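Local coordinates for tailspike protein (PDB 3RIQ) that probably binds the lipopolysaccharide of Salmonella and cleaves its O-antigen chains as an endorhamnosidase, serving as the receptor-recognition spike of a siphovirus, at residues 184-195 against 212-223. Sequence-based numbering, arbitrary orientation.
Sequences FIAWESGITFEN and IKYGSGSAVLFI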
# COMPACT_ATOMS: atom_id res chain seq x y z
N PHE A 184 1.57 -17.26 -20.86
CA PHE A 184 1.08 -16.31 -21.86
C PHE A 184 2.25 -15.53 -22.47
O PHE A 184 2.75 -14.56 -21.88
CB PHE A 184 0.05 -15.39 -21.19
CG PHE A 184 -0.83 -14.61 -22.13
CD1 PHE A 184 -2.21 -14.72 -22.06
CD2 PHE A 184 -0.27 -13.76 -23.11
CE1 PHE A 184 -3.05 -13.96 -22.92
CE2 PHE A 184 -1.10 -13.01 -23.99
CZ PHE A 184 -2.48 -13.10 -23.89
N ILE A 185 2.70 -15.99 -23.64
CA ILE A 185 3.74 -15.30 -24.41
C ILE A 185 3.00 -14.59 -25.54
O ILE A 185 2.45 -15.27 -26.46
CB ILE A 185 4.77 -16.30 -24.94
CG1 ILE A 185 5.38 -17.10 -23.77
CG2 ILE A 185 5.82 -15.58 -25.77
CD1 ILE A 185 5.98 -18.39 -24.18
N ALA A 186 2.90 -13.26 -25.45
CA ALA A 186 2.06 -12.48 -26.35
C ALA A 186 2.66 -12.34 -27.75
O ALA A 186 3.86 -12.63 -27.96
CB ALA A 186 1.83 -11.09 -25.72
N TRP A 187 1.82 -11.94 -28.70
CA TRP A 187 2.30 -11.67 -30.08
C TRP A 187 2.44 -10.14 -30.31
O TRP A 187 3.54 -9.64 -30.58
CB TRP A 187 1.34 -12.31 -31.08
CG TRP A 187 1.70 -12.03 -32.51
CD1 TRP A 187 0.89 -11.47 -33.48
CD2 TRP A 187 2.96 -12.30 -33.15
NE1 TRP A 187 1.57 -11.40 -34.68
CE2 TRP A 187 2.83 -11.90 -34.51
CE3 TRP A 187 4.17 -12.86 -32.72
CZ2 TRP A 187 3.88 -12.03 -35.43
CZ3 TRP A 187 5.20 -12.98 -33.62
CH2 TRP A 187 5.05 -12.59 -34.97
N GLU A 188 1.33 -9.41 -30.17
CA GLU A 188 1.30 -7.96 -30.26
C GLU A 188 0.96 -7.46 -28.84
O GLU A 188 1.73 -7.73 -27.90
CB GLU A 188 0.32 -7.52 -31.37
CG GLU A 188 0.88 -7.88 -32.73
CD GLU A 188 -0.10 -7.80 -33.88
OE1 GLU A 188 0.32 -7.28 -34.94
OE2 GLU A 188 -1.25 -8.29 -33.77
N SER A 189 -0.13 -6.73 -28.67
CA SER A 189 -0.61 -6.50 -27.30
C SER A 189 -1.27 -7.79 -26.80
O SER A 189 -1.90 -8.51 -27.57
CB SER A 189 -1.56 -5.32 -27.26
OG SER A 189 -0.86 -4.11 -27.45
N GLY A 190 -1.10 -8.12 -25.52
CA GLY A 190 -1.63 -9.41 -25.03
C GLY A 190 -3.16 -9.50 -25.07
O GLY A 190 -3.73 -10.42 -25.69
N ILE A 191 -3.81 -8.54 -24.42
CA ILE A 191 -5.27 -8.46 -24.44
C ILE A 191 -5.63 -7.07 -24.89
O ILE A 191 -5.15 -6.09 -24.28
CB ILE A 191 -5.86 -8.67 -23.02
CG1 ILE A 191 -5.45 -10.02 -22.40
CG2 ILE A 191 -7.40 -8.50 -23.07
CD1 ILE A 191 -5.95 -11.17 -23.03
N THR A 192 -6.49 -6.95 -25.89
CA THR A 192 -6.89 -5.63 -26.38
C THR A 192 -8.40 -5.50 -26.37
O THR A 192 -9.09 -6.39 -26.87
CB THR A 192 -6.42 -5.41 -27.85
OG1 THR A 192 -5.01 -5.55 -27.96
CG2 THR A 192 -6.86 -4.03 -28.40
N PHE A 193 -8.90 -4.38 -25.85
CA PHE A 193 -10.34 -4.07 -25.92
C PHE A 193 -10.50 -2.94 -26.93
O PHE A 193 -10.17 -1.77 -26.65
CB PHE A 193 -10.90 -3.71 -24.55
CG PHE A 193 -10.67 -4.77 -23.52
CD1 PHE A 193 -11.38 -5.98 -23.61
CD2 PHE A 193 -9.75 -4.58 -22.48
CE1 PHE A 193 -11.18 -7.00 -22.68
CE2 PHE A 193 -9.56 -5.60 -21.51
CZ PHE A 193 -10.28 -6.80 -21.62
N GLU A 194 -10.92 -3.31 -28.15
CA GLU A 194 -10.93 -2.40 -29.31
C GLU A 194 -12.35 -1.92 -29.58
O GLU A 194 -13.15 -2.69 -30.14
CB GLU A 194 -10.39 -3.17 -30.52
CG GLU A 194 -10.32 -2.37 -31.80
CD GLU A 194 -9.99 -3.26 -32.98
OE1 GLU A 194 -10.58 -4.31 -33.12
OE2 GLU A 194 -9.13 -2.91 -33.78
N ASN A 195 -12.67 -0.67 -29.20
CA ASN A 195 -14.06 -0.17 -29.32
C ASN A 195 -14.22 1.09 -30.17
O ASN A 195 -15.24 1.75 -30.10
CB ASN A 195 -14.70 0.02 -27.93
CG ASN A 195 -14.86 -1.30 -27.18
OD1 ASN A 195 -13.89 -1.84 -26.66
ND2 ASN A 195 -16.05 -1.84 -27.17
N ILE A 212 1.46 -11.61 -18.22
CA ILE A 212 1.60 -11.58 -19.69
C ILE A 212 3.05 -11.23 -19.99
O ILE A 212 3.59 -10.27 -19.41
CB ILE A 212 0.61 -10.52 -20.28
CG1 ILE A 212 -0.85 -11.03 -20.11
CG2 ILE A 212 0.95 -10.20 -21.76
CD1 ILE A 212 -1.88 -9.98 -20.33
N LYS A 213 3.66 -11.96 -20.92
CA LYS A 213 5.09 -11.88 -21.22
C LYS A 213 5.34 -11.54 -22.68
O LYS A 213 4.67 -12.09 -23.58
CB LYS A 213 5.76 -13.23 -20.94
CG LYS A 213 5.44 -13.79 -19.56
CD LYS A 213 6.20 -15.11 -19.31
CE LYS A 213 5.79 -15.66 -17.94
NZ LYS A 213 6.53 -16.93 -17.56
N TYR A 214 6.30 -10.66 -22.93
CA TYR A 214 6.71 -10.32 -24.31
C TYR A 214 5.54 -9.79 -25.16
O TYR A 214 4.69 -9.06 -24.64
CB TYR A 214 7.51 -11.46 -24.99
CG TYR A 214 8.77 -11.79 -24.21
CD1 TYR A 214 9.91 -10.96 -24.31
CD2 TYR A 214 8.84 -12.90 -23.36
CE1 TYR A 214 11.08 -11.23 -23.57
CE2 TYR A 214 10.02 -13.21 -22.61
CZ TYR A 214 11.13 -12.35 -22.72
OH TYR A 214 12.28 -12.62 -22.02
N GLY A 215 5.52 -10.11 -26.46
CA GLY A 215 4.66 -9.39 -27.41
C GLY A 215 5.24 -8.06 -27.81
O GLY A 215 5.97 -7.42 -27.03
N SER A 216 4.96 -7.63 -29.03
CA SER A 216 5.52 -6.34 -29.50
C SER A 216 4.78 -5.13 -28.93
O SER A 216 5.26 -4.01 -29.08
CB SER A 216 5.52 -6.26 -31.05
OG SER A 216 4.16 -6.32 -31.51
N GLY A 217 3.60 -5.37 -28.32
CA GLY A 217 2.72 -4.29 -27.86
C GLY A 217 2.74 -4.11 -26.34
O GLY A 217 3.78 -4.29 -25.68
N SER A 218 1.56 -3.82 -25.79
CA SER A 218 1.42 -3.58 -24.36
C SER A 218 0.66 -4.76 -23.77
O SER A 218 -0.13 -5.40 -24.48
CB SER A 218 0.69 -2.25 -24.11
OG SER A 218 1.41 -1.15 -24.67
N ALA A 219 0.87 -5.11 -22.49
CA ALA A 219 0.25 -6.35 -22.03
C ALA A 219 -1.28 -6.29 -22.16
O ALA A 219 -1.92 -7.27 -22.61
CB ALA A 219 0.65 -6.69 -20.61
N VAL A 220 -1.86 -5.15 -21.78
CA VAL A 220 -3.29 -4.89 -21.98
C VAL A 220 -3.41 -3.54 -22.61
O VAL A 220 -2.72 -2.59 -22.18
CB VAL A 220 -4.10 -4.93 -20.64
CG1 VAL A 220 -5.59 -4.81 -20.95
CG2 VAL A 220 -3.79 -6.21 -19.83
N LEU A 221 -4.29 -3.43 -23.63
CA LEU A 221 -4.46 -2.19 -24.39
C LEU A 221 -5.95 -1.83 -24.48
O LEU A 221 -6.79 -2.70 -24.82
CB LEU A 221 -3.88 -2.39 -25.80
CG LEU A 221 -4.07 -1.20 -26.76
CD1 LEU A 221 -3.24 -0.02 -26.30
CD2 LEU A 221 -3.68 -1.60 -28.15
N PHE A 222 -6.28 -0.60 -24.12
CA PHE A 222 -7.67 -0.07 -24.18
C PHE A 222 -7.84 0.95 -25.30
O PHE A 222 -7.01 1.86 -25.44
CB PHE A 222 -8.07 0.61 -22.86
CG PHE A 222 -8.14 -0.34 -21.70
CD1 PHE A 222 -9.35 -0.96 -21.35
CD2 PHE A 222 -6.99 -0.70 -21.00
CE1 PHE A 222 -9.42 -1.89 -20.30
CE2 PHE A 222 -7.06 -1.62 -19.94
CZ PHE A 222 -8.26 -2.22 -19.61
N ILE A 223 -8.89 0.77 -26.12
CA ILE A 223 -9.23 1.69 -27.20
C ILE A 223 -10.70 2.09 -27.06
O ILE A 223 -11.59 1.22 -27.13
CB ILE A 223 -9.00 0.97 -28.57
CG1 ILE A 223 -7.50 0.76 -28.79
CG2 ILE A 223 -9.65 1.74 -29.75
CD1 ILE A 223 -7.17 -0.31 -29.88
O HOH W 1 6.59 -12.13 -28.17
O HOH W 2 2.07 -7.68 -24.89
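The F184 ring carries I212 CG1 over one face, 4.1 Å from its centroid, and meets A186 CB, two residues on, at its edge in the ring plane. A chi1 of -164° sets the ring beside its carbonyl carbon, alongside I212. Further along, the rings of F193 and F222 lie side by side with their planes at 38°, F193 CD2 approaching F222 CE1 to 3.5 Å, while V220 CG1 touches F193 CE2. Such side-by-side rows of apolar side chains illustrate how successive coils of a right-handed parallel beta-helix stack: 184-195 and 212-223 run parallel and turn the same corner. Regular backbone bonds join them, L221 N to I191 O, F193 N to L221 O and I223 N to F193 O. On the other face of these strands, T192 lies beside L221, and E194 OE1 is hydrogen-bonded to T171 and salt-bridged to R149. K213, its chain extended, leads away to salt-bridge D230 and D232 of a second subunit.

At the corner the bonding becomes irregular. S216 N reaches W187 O from above the carbonyl plane, and one water bridges E188 O to Y214 O, while another joins A186 O and G215 N. Here a side chain replaces a backbone acceptor: S189 OG receives the nearly straight hydrogen bond of S218 N at 2.9 Å.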